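Local coordinates for protein A-adding tRNA nucleotidyltransferase (Aquifex aeolicus, PDB 4WBY) that adds the terminal adenosine to tRNA ending in CC, using ATP and magnesium ions, and so completes the 3' CCA end, at residues A13-V16 with G17-K21; L144-K148 with D149-R153; E224-K228 with Y229-E233; E302-K305 with F306-F309; L334-S337 with V338-L342. All coordinates share one frame; numbering follows the deposited sequence.

Interaction 1 of 5, residues A13-V16 with G17-K21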
# COMPACT_ATOMS: atom_id res chain seq x y z
N ALA A 13 8.84 -17.94 18.67
CA ALA A 13 7.72 -18.86 18.48
C ALA A 13 7.76 -20.01 19.51
O ALA A 13 6.74 -20.34 20.13
CB ALA A 13 7.73 -19.42 17.06
N ARG A 14 8.93 -20.61 19.69
CA ARG A 14 9.10 -21.67 20.68
C ARG A 14 8.72 -21.17 22.07
O ARG A 14 7.99 -21.84 22.81
CB ARG A 14 10.54 -22.18 20.69
CG ARG A 14 10.96 -22.97 19.46
CD ARG A 14 10.39 -24.39 19.46
NE ARG A 14 10.87 -25.11 18.29
CZ ARG A 14 10.55 -26.37 18.01
NH1 ARG A 14 9.76 -27.05 18.83
NH2 ARG A 14 11.03 -26.95 16.92
N GLU A 15 9.24 -20.00 22.42
CA GLU A 15 9.02 -19.44 23.75
C GLU A 15 7.55 -19.11 23.99
O GLU A 15 7.02 -19.33 25.08
CB GLU A 15 9.88 -18.20 23.96
CG GLU A 15 9.80 -17.66 25.38
CD GLU A 15 10.80 -16.56 25.64
OE1 GLU A 15 11.37 -16.04 24.66
OE2 GLU A 15 10.99 -16.21 26.82
N VAL A 16 6.88 -18.56 22.97
CA VAL A 16 5.45 -18.27 23.11
C VAL A 16 4.66 -19.55 23.42
O VAL A 16 3.79 -19.54 24.29
CB VAL A 16 4.91 -17.57 21.85
CG1 VAL A 16 3.38 -17.58 21.82
CG2 VAL A 16 5.43 -16.15 21.81
N GLY A 17 4.97 -20.66 22.74
CA GLY A 17 4.32 -21.92 23.03
C GLY A 17 4.60 -22.43 24.44
O GLY A 17 3.72 -23.02 25.09
N GLN A 18 5.82 -22.22 24.92
CA GLN A 18 6.19 -22.64 26.27
C GLN A 18 5.41 -21.84 27.31
O GLN A 18 4.85 -22.41 28.25
CB GLN A 18 7.69 -22.48 26.48
CG GLN A 18 8.54 -23.42 25.63
CD GLN A 18 9.98 -22.94 25.46
OE1 GLN A 18 10.36 -21.88 25.94
NE2 GLN A 18 10.78 -23.73 24.74
N ILE A 19 5.37 -20.52 27.13
CA ILE A 19 4.64 -19.68 28.06
C ILE A 19 3.15 -20.01 28.01
O ILE A 19 2.49 -20.07 29.04
CB ILE A 19 4.86 -18.18 27.75
CG1 ILE A 19 6.34 -17.81 27.98
CG2 ILE A 19 3.99 -17.30 28.63
CD1 ILE A 19 6.69 -16.43 27.48
N ALA A 20 2.62 -20.23 26.80
CA ALA A 20 1.21 -20.60 26.67
C ALA A 20 0.90 -21.85 27.50
O ALA A 20 -0.08 -21.87 28.26
CB ALA A 20 0.85 -20.83 25.21
N LYS A 21 1.74 -22.87 27.39
CA LYS A 21 1.54 -24.09 28.17
C LYS A 21 1.57 -23.80 29.67
O LYS A 21 0.75 -24.32 30.43
CB LYS A 21 2.58 -25.16 27.84
CG LYS A 21 2.31 -26.48 28.57
CD LYS A 21 1.04 -27.13 28.03
CE LYS A 21 0.61 -28.33 28.85
NZ LYS A 21 0.08 -27.93 30.17
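Helix 7-22, the first helix of this C-terminal portion of the enzyme, sets Glu15 beside Ile19 and Arg14 beside Gln18, one turn apart. Four successive i to i+4 backbone bonds join residues 13-16 to 17-21. Among them, Ile19 N donates to Glu15 O at 2.9 Å and nearly straight (170°), while Gly17 N reaches Ala13 O at a longer 3.2 Å. On the Glu15 side, the methylene CG lies 3.9 Å from Ile19 CD1, so the acid touches the isoleucine with its apolar stem. With CG anti to the backbone N (chi1 -174°) and the chain extended beyond it, the carboxylate runs on past this contact, where OE1 is hydrogen-bonded to His65 NE2. Ile19 also lays CG1 against its partner's carbonyl, 3.3 Å from Glu15 O. Gln18 runs, extended beyond CG, back along the helix toward Arg14: its CG sits 3.3 Å from Arg14 O, and Gln18 OE1 ends 3.5 Å from Glu15 CA. Ala20 CB lies 3.3 Å from Val16 O. Arg14 leads away and is held by Glu10 in a salt bridge, with the ring of Tyr134 as a cation-pi partner. Three sides of the helix can thus be told apart. Arg14 and Gln18 lie on the exposed side, Glu15 and Ile19 rest on Leu61 and Arg64 of helix 54-65, and Ala13 and Val16 pack on Val129 in the loop that follows strand 126-128.

Interaction 2 of 5, residues L144-K148 with D149-R153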
# COMPACT_ATOMS: atom_id res chain seq x y z
N LEU A 144 -4.42 -23.34 1.54
CA LEU A 144 -3.25 -23.81 0.80
C LEU A 144 -3.65 -24.18 -0.63
O LEU A 144 -2.92 -23.88 -1.58
CB LEU A 144 -2.60 -25.01 1.50
CG LEU A 144 -1.23 -25.43 0.95
CD1 LEU A 144 -0.18 -24.32 1.07
CD2 LEU A 144 -0.74 -26.70 1.65
N ARG A 145 -4.83 -24.78 -0.79
CA ARG A 145 -5.35 -25.11 -2.11
C ARG A 145 -5.60 -23.84 -2.93
O ARG A 145 -5.34 -23.81 -4.13
CB ARG A 145 -6.63 -25.93 -1.98
CG ARG A 145 -7.29 -26.30 -3.31
CD ARG A 145 -6.41 -27.17 -4.18
NE ARG A 145 -7.08 -27.48 -5.44
CZ ARG A 145 -6.98 -28.64 -6.08
NH1 ARG A 145 -6.25 -29.62 -5.57
NH2 ARG A 145 -7.62 -28.82 -7.23
N ASP A 146 -6.09 -22.78 -2.29
CA ASP A 146 -6.32 -21.54 -3.01
C ASP A 146 -5.01 -20.80 -3.33
O ASP A 146 -4.93 -20.10 -4.34
CB ASP A 146 -7.29 -20.64 -2.25
CG ASP A 146 -8.73 -21.14 -2.35
OD1 ASP A 146 -9.03 -21.93 -3.27
OD2 ASP A 146 -9.55 -20.74 -1.52
N LEU A 147 -3.97 -20.98 -2.52
CA LEU A 147 -2.64 -20.52 -2.94
C LEU A 147 -2.21 -21.27 -4.19
O LEU A 147 -1.78 -20.66 -5.18
CB LEU A 147 -1.60 -20.72 -1.85
CG LEU A 147 -1.57 -19.72 -0.69
CD1 LEU A 147 -0.52 -20.14 0.33
CD2 LEU A 147 -1.31 -18.29 -1.15
N LYS A 148 -2.31 -22.60 -4.15
CA LYS A 148 -1.95 -23.44 -5.28
C LYS A 148 -2.64 -22.99 -6.56
O LYS A 148 -2.01 -22.87 -7.62
CB LYS A 148 -2.31 -24.89 -4.99
CG LYS A 148 -1.96 -25.85 -6.12
CD LYS A 148 -2.30 -27.29 -5.75
CE LYS A 148 -1.90 -28.26 -6.85
NZ LYS A 148 -2.04 -29.68 -6.43
N ASP A 149 -3.93 -22.71 -6.45
CA ASP A 149 -4.76 -22.40 -7.60
C ASP A 149 -4.80 -20.91 -7.93
O ASP A 149 -5.43 -20.51 -8.90
CB ASP A 149 -6.17 -22.93 -7.37
CG ASP A 149 -6.22 -24.45 -7.36
OD1 ASP A 149 -5.32 -25.10 -7.94
OD2 ASP A 149 -7.18 -25.01 -6.79
N LYS A 150 -4.10 -20.10 -7.12
CA LYS A 150 -4.02 -18.64 -7.32
C LYS A 150 -5.40 -17.99 -7.30
O LYS A 150 -5.79 -17.25 -8.22
CB LYS A 150 -3.28 -18.32 -8.61
CG LYS A 150 -1.85 -18.85 -8.62
CD LYS A 150 -1.18 -18.49 -9.93
CE LYS A 150 0.29 -18.79 -9.90
NZ LYS A 150 0.99 -18.33 -11.13
N VAL A 151 -6.13 -18.26 -6.22
CA VAL A 151 -7.52 -17.84 -6.09
C VAL A 151 -7.76 -17.00 -4.83
O VAL A 151 -7.34 -17.38 -3.73
CB VAL A 151 -8.46 -19.08 -6.06
CG1 VAL A 151 -9.86 -18.68 -5.61
CG2 VAL A 151 -8.48 -19.75 -7.44
N ILE A 152 -8.43 -15.87 -5.02
CA ILE A 152 -8.99 -15.08 -3.91
C ILE A 152 -10.44 -15.52 -3.68
O ILE A 152 -11.29 -15.38 -4.56
CB ILE A 152 -8.94 -13.56 -4.20
CG1 ILE A 152 -7.49 -13.10 -4.44
CG2 ILE A 152 -9.59 -12.77 -3.08
CD1 ILE A 152 -6.54 -13.34 -3.27
N ARG A 153 -10.71 -16.04 -2.49
CA ARG A 153 -11.99 -16.63 -2.15
C ARG A 153 -12.43 -16.17 -0.77
O ARG A 153 -11.66 -16.28 0.19
CB ARG A 153 -11.88 -18.16 -2.15
CG ARG A 153 -13.21 -18.87 -2.01
CD ARG A 153 -13.04 -20.36 -1.74
NE ARG A 153 -12.17 -20.99 -2.74
CZ ARG A 153 -12.58 -21.44 -3.92
NH1 ARG A 153 -13.86 -21.34 -4.28
NH2 ARG A 153 -11.68 -21.98 -4.74
O HOH W 1 -9.00 -23.67 -5.40
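Arg153 and Asp146 form the main salt bridge: the guanidinium comes side-on, with NE 2.9 Å from Asp146 OD2 and NH2 3.0 Å from OD1 of the same carboxylate. Both oxygens lie close to the guanidinium plane, and the two flat groups are turned only 27° from each other. Asp146 OD2 is also bound by Thr121 OG1, so this buried acid is held by two residues, Arg153 and Thr121. A second salt bridge runs from Arg145 NE to Asp149 OD2 at 2.8 Å, but here the planes stand 90° apart and one nitrogen does the work. Arg145 bends at chi2 (62°), which turns NE onward to Asp149, one turn ahead. One water links the two pairs, donating to Asp146 OD1 at 2.8 Å and to Asp149 OD2 at 2.7 Å; together with the two arginines it probably eases the closeness of the like charges. In the backbone, Val151 N donates to Asp146 O at 2.9 Å, and Lys150 N meets Leu147 O at 3.1 Å, from above the carbonyl plane. With the positive phi of Lys150, these bonds make a Schellman motif that ends helix 143-149 and turns the chain into strand 151-152.

Interaction 3 of 5, residues E224-K228 with Y229-E233; sequences ELYRK and YRVLE
Tyr226 and Val231 meet at the apolar centre: CG2 of the valine stands 3.5 Å from Tyr226 CG, the two side chains crossing at about a right angle. That methyl lies between its own backbone N and carbonyl carbon, a crowded position that directs it at the base of the ring. Leu232 adds its CD2, 3.7 Å from Tyr226 CD2. On another side of the helix end, Lys228 runs alongside Tyr229, fully extended, and lays CG over the ring centre in a CH-pi contact of 4.0 Å from CG to the Tyr229 centroid, 8° off the normal. The phenol OH of Tyr229 binds Glu186 of helix 183-194. Toward the polar edge, Val231 N donates to Tyr226 O at 3.1 Å and Arg230 N to Arg227 O at 3.2 Å; with Arg230 at positive phi, they form a Schellman motif. Glu233 then reaches back through two waters: one joins its OE1 to Tyr226 O, the other its OE2 to Arg227 O. Outermost, Arg227 NE and NH2 both grip Glu224 OE1, each at 3.0 Å. The helix end is therefore secured by two kinds of force: the carbonyls of Tyr226 and Arg227 each take a backbone N-H and a water, while the tyrosines and Val231 turn to the core, where Val231 meets Leu168, one of the ATP-binding residues.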
# COMPACT_ATOMS: atom_id res chain seq x y z
N GLU A 224 -6.54 -1.61 -12.52
CA GLU A 224 -7.24 -2.29 -13.61
C GLU A 224 -8.39 -3.15 -13.08
O GLU A 224 -9.45 -3.23 -13.71
CB GLU A 224 -6.29 -3.16 -14.43
CG GLU A 224 -5.41 -2.39 -15.40
CD GLU A 224 -6.12 -2.03 -16.71
OE1 GLU A 224 -7.37 -1.99 -16.74
OE2 GLU A 224 -5.41 -1.81 -17.71
N LEU A 225 -8.20 -3.77 -11.92
CA LEU A 225 -9.28 -4.53 -11.29
C LEU A 225 -10.37 -3.58 -10.78
O LEU A 225 -11.56 -3.87 -10.91
CB LEU A 225 -8.74 -5.41 -10.15
CG LEU A 225 -7.84 -6.56 -10.62
CD1 LEU A 225 -7.05 -7.15 -9.47
CD2 LEU A 225 -8.66 -7.65 -11.31
N TYR A 226 -9.97 -2.44 -10.20
CA TYR A 226 -10.94 -1.43 -9.80
C TYR A 226 -11.81 -1.04 -11.00
O TYR A 226 -13.03 -0.88 -10.89
CB TYR A 226 -10.26 -0.17 -9.27
CG TYR A 226 -9.77 -0.17 -7.83
CD1 TYR A 226 -9.62 -1.33 -7.08
CD2 TYR A 226 -9.44 1.04 -7.24
CE1 TYR A 226 -9.16 -1.27 -5.76
CE2 TYR A 226 -8.99 1.11 -5.95
CZ TYR A 226 -8.85 -0.04 -5.21
OH TYR A 226 -8.40 0.09 -3.91
N ARG A 227 -11.16 -0.85 -12.15
CA ARG A 227 -11.86 -0.48 -13.37
C ARG A 227 -12.82 -1.60 -13.81
O ARG A 227 -14.00 -1.35 -14.08
CB ARG A 227 -10.86 -0.17 -14.49
CG ARG A 227 -11.49 0.38 -15.75
CD ARG A 227 -10.43 0.88 -16.73
NE ARG A 227 -9.69 -0.21 -17.36
CZ ARG A 227 -10.03 -0.77 -18.52
NH1 ARG A 227 -11.11 -0.36 -19.17
NH2 ARG A 227 -9.29 -1.75 -19.02
N LYS A 228 -12.31 -2.83 -13.86
CA LYS A 228 -13.12 -3.98 -14.27
C LYS A 228 -14.40 -4.13 -13.45
O LYS A 228 -15.46 -4.44 -14.01
CB LYS A 228 -12.29 -5.26 -14.17
CG LYS A 228 -13.03 -6.53 -14.56
CD LYS A 228 -12.09 -7.73 -14.55
CE LYS A 228 -12.83 -9.02 -14.86
NZ LYS A 228 -11.91 -10.16 -15.12
N TYR A 229 -14.30 -3.92 -12.14
CA TYR A 229 -15.43 -4.14 -11.25
C TYR A 229 -16.16 -2.86 -10.86
O TYR A 229 -17.05 -2.87 -10.00
CB TYR A 229 -14.97 -4.93 -10.01
CG TYR A 229 -14.53 -6.31 -10.42
CD1 TYR A 229 -15.44 -7.24 -10.91
CD2 TYR A 229 -13.19 -6.69 -10.35
CE1 TYR A 229 -15.04 -8.52 -11.31
CE2 TYR A 229 -12.78 -7.95 -10.74
CZ TYR A 229 -13.70 -8.86 -11.22
OH TYR A 229 -13.28 -10.12 -11.61
N ARG A 230 -15.78 -1.75 -11.50
CA ARG A 230 -16.51 -0.48 -11.42
C ARG A 230 -16.60 0.06 -10.00
O ARG A 230 -17.63 0.61 -9.60
CB ARG A 230 -17.91 -0.63 -12.00
CG ARG A 230 -17.94 -1.20 -13.41
CD ARG A 230 -19.36 -1.39 -13.89
NE ARG A 230 -19.43 -2.09 -15.17
CZ ARG A 230 -19.43 -1.48 -16.35
NH1 ARG A 230 -19.38 -0.16 -16.41
NH2 ARG A 230 -19.50 -2.19 -17.47
N VAL A 231 -15.52 -0.05 -9.23
CA VAL A 231 -15.61 0.32 -7.83
C VAL A 231 -15.41 1.82 -7.57
O VAL A 231 -16.07 2.36 -6.69
CB VAL A 231 -14.63 -0.49 -6.96
CG1 VAL A 231 -14.84 -1.99 -7.14
CG2 VAL A 231 -13.21 -0.13 -7.28
N LEU A 232 -14.54 2.50 -8.33
CA LEU A 232 -14.24 3.90 -8.02
C LEU A 232 -15.44 4.80 -8.28
O LEU A 232 -15.62 5.83 -7.62
CB LEU A 232 -13.04 4.40 -8.82
CG LEU A 232 -11.68 3.83 -8.40
CD1 LEU A 232 -10.59 4.27 -9.36
CD2 LEU A 232 -11.35 4.24 -6.96
N GLU A 233 -16.28 4.40 -9.23
CA GLU A 233 -17.50 5.13 -9.54
C GLU A 233 -18.47 5.16 -8.36
O GLU A 233 -19.33 6.05 -8.28
CB GLU A 233 -18.19 4.50 -10.76
CG GLU A 233 -17.38 4.61 -12.06
CD GLU A 233 -16.43 3.44 -12.32
OE1 GLU A 233 -15.97 2.77 -11.36
OE2 GLU A 233 -16.14 3.18 -13.51
O HOH W 2 -13.46 1.89 -11.07
O HOH W 3 -15.25 1.06 -14.88

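Interaction 4 of 5, residues E302-K305 with F306-F309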
# COMPACT_ATOMS: atom_id res chain seq x y z
N GLU A 302 0.06 19.82 -3.18
CA GLU A 302 0.63 20.94 -3.92
C GLU A 302 0.80 20.58 -5.40
O GLU A 302 0.54 21.40 -6.27
CB GLU A 302 1.97 21.37 -3.31
CG GLU A 302 1.88 21.90 -1.88
CD GLU A 302 1.21 23.26 -1.75
OE1 GLU A 302 0.95 23.92 -2.78
OE2 GLU A 302 0.95 23.68 -0.60
N THR A 303 1.22 19.35 -5.68
CA THR A 303 1.35 18.94 -7.08
C THR A 303 -0.02 18.91 -7.76
O THR A 303 -0.13 19.29 -8.93
CB THR A 303 2.06 17.58 -7.20
OG1 THR A 303 3.44 17.78 -6.91
CG2 THR A 303 1.95 17.01 -8.62
N TYR A 304 -1.06 18.48 -7.05
CA TYR A 304 -2.40 18.52 -7.64
C TYR A 304 -2.86 19.95 -7.96
O TYR A 304 -3.37 20.21 -9.06
CB TYR A 304 -3.42 17.85 -6.71
CG TYR A 304 -4.82 17.89 -7.28
CD1 TYR A 304 -5.18 17.07 -8.34
CD2 TYR A 304 -5.77 18.77 -6.77
CE1 TYR A 304 -6.47 17.13 -8.88
CE2 TYR A 304 -7.03 18.83 -7.29
CZ TYR A 304 -7.38 18.01 -8.34
OH TYR A 304 -8.66 18.10 -8.85
N LYS A 305 -2.66 20.88 -7.04
CA LYS A 305 -3.03 22.27 -7.28
C LYS A 305 -2.26 22.80 -8.48
O LYS A 305 -2.82 23.49 -9.35
CB LYS A 305 -2.77 23.13 -6.04
CG LYS A 305 -3.20 24.60 -6.17
CD LYS A 305 -2.92 25.33 -4.87
CE LYS A 305 -3.46 26.74 -4.88
NZ LYS A 305 -3.18 27.41 -3.57
N PHE A 306 -0.98 22.45 -8.55
CA PHE A 306 -0.12 22.87 -9.65
C PHE A 306 -0.61 22.28 -10.98
O PHE A 306 -0.67 22.98 -11.99
CB PHE A 306 1.33 22.46 -9.39
CG PHE A 306 2.32 23.11 -10.32
CD1 PHE A 306 2.61 22.55 -11.56
CD2 PHE A 306 2.93 24.30 -9.96
CE1 PHE A 306 3.51 23.17 -12.42
CE2 PHE A 306 3.85 24.92 -10.81
CZ PHE A 306 4.13 24.36 -12.04
N MET A 307 -0.96 21.00 -10.95
CA MET A 307 -1.49 20.29 -12.10
C MET A 307 -2.71 21.04 -12.65
O MET A 307 -2.84 21.23 -13.86
CB MET A 307 -1.85 18.83 -11.73
CG MET A 307 -2.11 17.93 -12.93
SD MET A 307 -2.45 16.21 -12.51
CE MET A 307 -4.09 16.35 -11.81
N LYS A 308 -3.60 21.47 -11.76
CA LYS A 308 -4.84 22.09 -12.20
C LYS A 308 -4.66 23.53 -12.68
O LYS A 308 -5.21 23.91 -13.72
CB LYS A 308 -5.90 22.03 -11.10
CG LYS A 308 -6.24 20.62 -10.63
CD LYS A 308 -6.68 19.72 -11.76
CE LYS A 308 -8.07 20.10 -12.23
NZ LYS A 308 -8.61 19.12 -13.21
N PHE A 309 -3.90 24.33 -11.94
CA PHE A 309 -3.78 25.77 -12.22
C PHE A 309 -2.62 26.18 -13.11
O PHE A 309 -2.76 27.09 -13.95
CB PHE A 309 -3.66 26.53 -10.90
CG PHE A 309 -4.95 26.70 -10.18
CD1 PHE A 309 -5.41 25.71 -9.32
CD2 PHE A 309 -5.70 27.85 -10.34
CE1 PHE A 309 -6.61 25.87 -8.65
CE2 PHE A 309 -6.90 28.01 -9.68
CZ PHE A 309 -7.35 27.02 -8.83
O HOH W 4 -8.91 17.14 -11.22
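Lys308 NZ is gripped by three acceptors: a water at 2.8 Å that it shares with Tyr304, and the backbone carbonyls of Ser280 and Leu282. The same water accepts from Tyr304 OH at 2.6 Å, so the phenol and the ammonium of residues one turn apart are tied at their ends. Between them the lysine stem bends over the tyrosine. Lys308 CG lies 3.9 Å from the centroid of the Tyr304 ring, 20° off its normal, a CH-pi contact displaced toward the ring's rim; bends at chi2 (-56°) and chi3 (-72°) carry the chain along the face to the water. Met307 approaches obliquely, its CE 3.7 Å from Tyr304 CD1. On the other flank, Phe309 presents a ring edge to the backbone: its CD1 sits 3.4 Å from Lys305 O, in the ring plane, and 4.0 Å from Lys305 CG. The backbone beneath is regular helix, with Met307 N bonded to Thr303 O at 2.8 Å and Phe309 N to Lys305 O. These two turns end helix 298-309. Tyr304 packs on Leu276 of helix 271-278 and Leu291 of helix 284-293, Phe309 meets Tyr284 edge-to-face, and Thr303, Phe306 and Met307 lie against helix 336-342 and the residue leading into it, Leu334.

Interaction 5 of 5, residues L334-S337 with V338-L342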
# COMPACT_ATOMS: atom_id res chain seq x y z
N LEU A 334 10.60 22.86 -9.01
CA LEU A 334 9.54 21.86 -9.00
C LEU A 334 9.90 20.60 -8.21
O LEU A 334 11.03 20.12 -8.24
CB LEU A 334 9.17 21.48 -10.43
CG LEU A 334 8.73 22.64 -11.32
CD1 LEU A 334 8.45 22.17 -12.74
CD2 LEU A 334 7.52 23.36 -10.74
N HIS A 335 8.91 20.10 -7.49
CA HIS A 335 9.03 18.81 -6.84
C HIS A 335 9.17 17.72 -7.90
O HIS A 335 8.64 17.85 -9.00
CB HIS A 335 7.81 18.55 -5.96
CG HIS A 335 7.92 17.33 -5.11
ND1 HIS A 335 7.29 16.15 -5.41
CD2 HIS A 335 8.61 17.11 -3.97
CE1 HIS A 335 7.57 15.25 -4.49
NE2 HIS A 335 8.38 15.80 -3.60
N THR A 336 9.88 16.65 -7.54
CA THR A 336 10.07 15.49 -8.42
C THR A 336 8.78 15.04 -9.09
O THR A 336 8.78 14.66 -10.26
CB THR A 336 10.65 14.30 -7.62
OG1 THR A 336 11.94 14.66 -7.11
CG2 THR A 336 10.81 13.06 -8.50
N SER A 337 7.68 15.09 -8.34
CA SER A 337 6.39 14.65 -8.87
C SER A 337 5.97 15.41 -10.13
O SER A 337 5.45 14.81 -11.08
CB SER A 337 5.30 14.78 -7.80
OG SER A 337 5.24 16.09 -7.26
N VAL A 338 6.21 16.72 -10.17
CA VAL A 338 5.79 17.51 -11.32
C VAL A 338 6.69 17.19 -12.51
O VAL A 338 6.21 17.11 -13.65
CB VAL A 338 5.82 19.04 -11.03
CG1 VAL A 338 5.47 19.84 -12.28
CG2 VAL A 338 4.85 19.37 -9.89
N LEU A 339 7.97 16.95 -12.26
CA LEU A 339 8.88 16.54 -13.33
C LEU A 339 8.41 15.24 -13.99
O LEU A 339 8.43 15.12 -15.22
CB LEU A 339 10.30 16.35 -12.81
CG LEU A 339 10.94 17.57 -12.16
CD1 LEU A 339 12.33 17.22 -11.68
CD2 LEU A 339 10.99 18.73 -13.14
N LEU A 340 8.00 14.28 -13.18
CA LEU A 340 7.57 12.99 -13.73
C LEU A 340 6.26 13.15 -14.50
O LEU A 340 6.08 12.54 -15.55
CB LEU A 340 7.45 11.95 -12.61
CG LEU A 340 8.77 11.70 -11.88
CD1 LEU A 340 8.66 10.60 -10.84
CD2 LEU A 340 9.90 11.41 -12.85
N LEU A 341 5.37 14.02 -14.01
CA LEU A 341 4.13 14.31 -14.73
C LEU A 341 4.42 14.94 -16.09
O LEU A 341 3.78 14.61 -17.09
CB LEU A 341 3.24 15.23 -13.89
CG LEU A 341 1.95 14.66 -13.30
CD1 LEU A 341 2.03 13.16 -13.02
CD2 LEU A 341 1.56 15.43 -12.05
N LEU A 342 5.40 15.84 -16.13
CA LEU A 342 5.79 16.50 -17.37
C LEU A 342 6.33 15.49 -18.38
O LEU A 342 6.19 15.69 -19.59
CB LEU A 342 6.84 17.59 -17.09
CG LEU A 342 6.27 18.89 -16.51
CD1 LEU A 342 7.37 19.73 -15.88
CD2 LEU A 342 5.53 19.71 -17.56
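His335 O receives the first bonds of helix 336-342, from Val338 N at 2.9 Å and, weakly, from Leu339 N. The former is an i to i+3 bond, its donor 46° out of the carbonyl plane; the regular pattern then takes over, with Leu340 N bonded to Thr336 O and Leu341 N to Ser337 O, each at 3.0 Å. His335 sits at the N-cap with extended backbone angles, and Leu334 before it is also extended, so an extended lead-in runs up to the helix. From this lead-in Leu334 reaches onto the helix. Leu334 CB comes 4.3 Å from Leu339 CD2, the pairing of the residue before the N-cap with the fourth helical position that defines a hydrophobic staple. Leu334 CD1 lies 3.8 Å from Val338 CG1, the side chains crossing at about a right angle, and 4.1 Å from Leu342 CD1. On another side Thr336 and Leu340 point the same way, with Thr336 CG2 touching Leu340 CD1 at 4.0 Å. Polar groups gather at the start: His335 ND1 and Ser337 OG share a hydrogen bond of 2.8 Å, the serine hydroxyl being turned back between its own N and carbonyl carbon (chi1 54°). Ser337 OG has a further partner in Thr303, and the imidazole stacks on Trp299. Apolar and polar contacts thus share the work of fixing the helix start: leucine and valine methyls pin the lead-in on the core side, and the histidine-serine pair holds the imidazole in its rotation.

From the N terminus the five contacts follow one another in series; none nests in or crosses another, and each is local, joining residues within a few positions rather than closing a long loop. Interaction 1 lies on the first helix, and interaction 2 follows where helix 143-149 passes into strand 151-152, their centres about 30 Å apart. Interactions 2 and 3 both end helices with a Schellman motif and approach to about 8 Å between nearest atoms. Interactions 4 and 5, far from the first two, touch: Thr303 OG1 lies 2.5 Å from Ser337 OG, a probable hydrogen bond, and Phe306 packs on Leu334, joining helix 298-309 to helix 336-342.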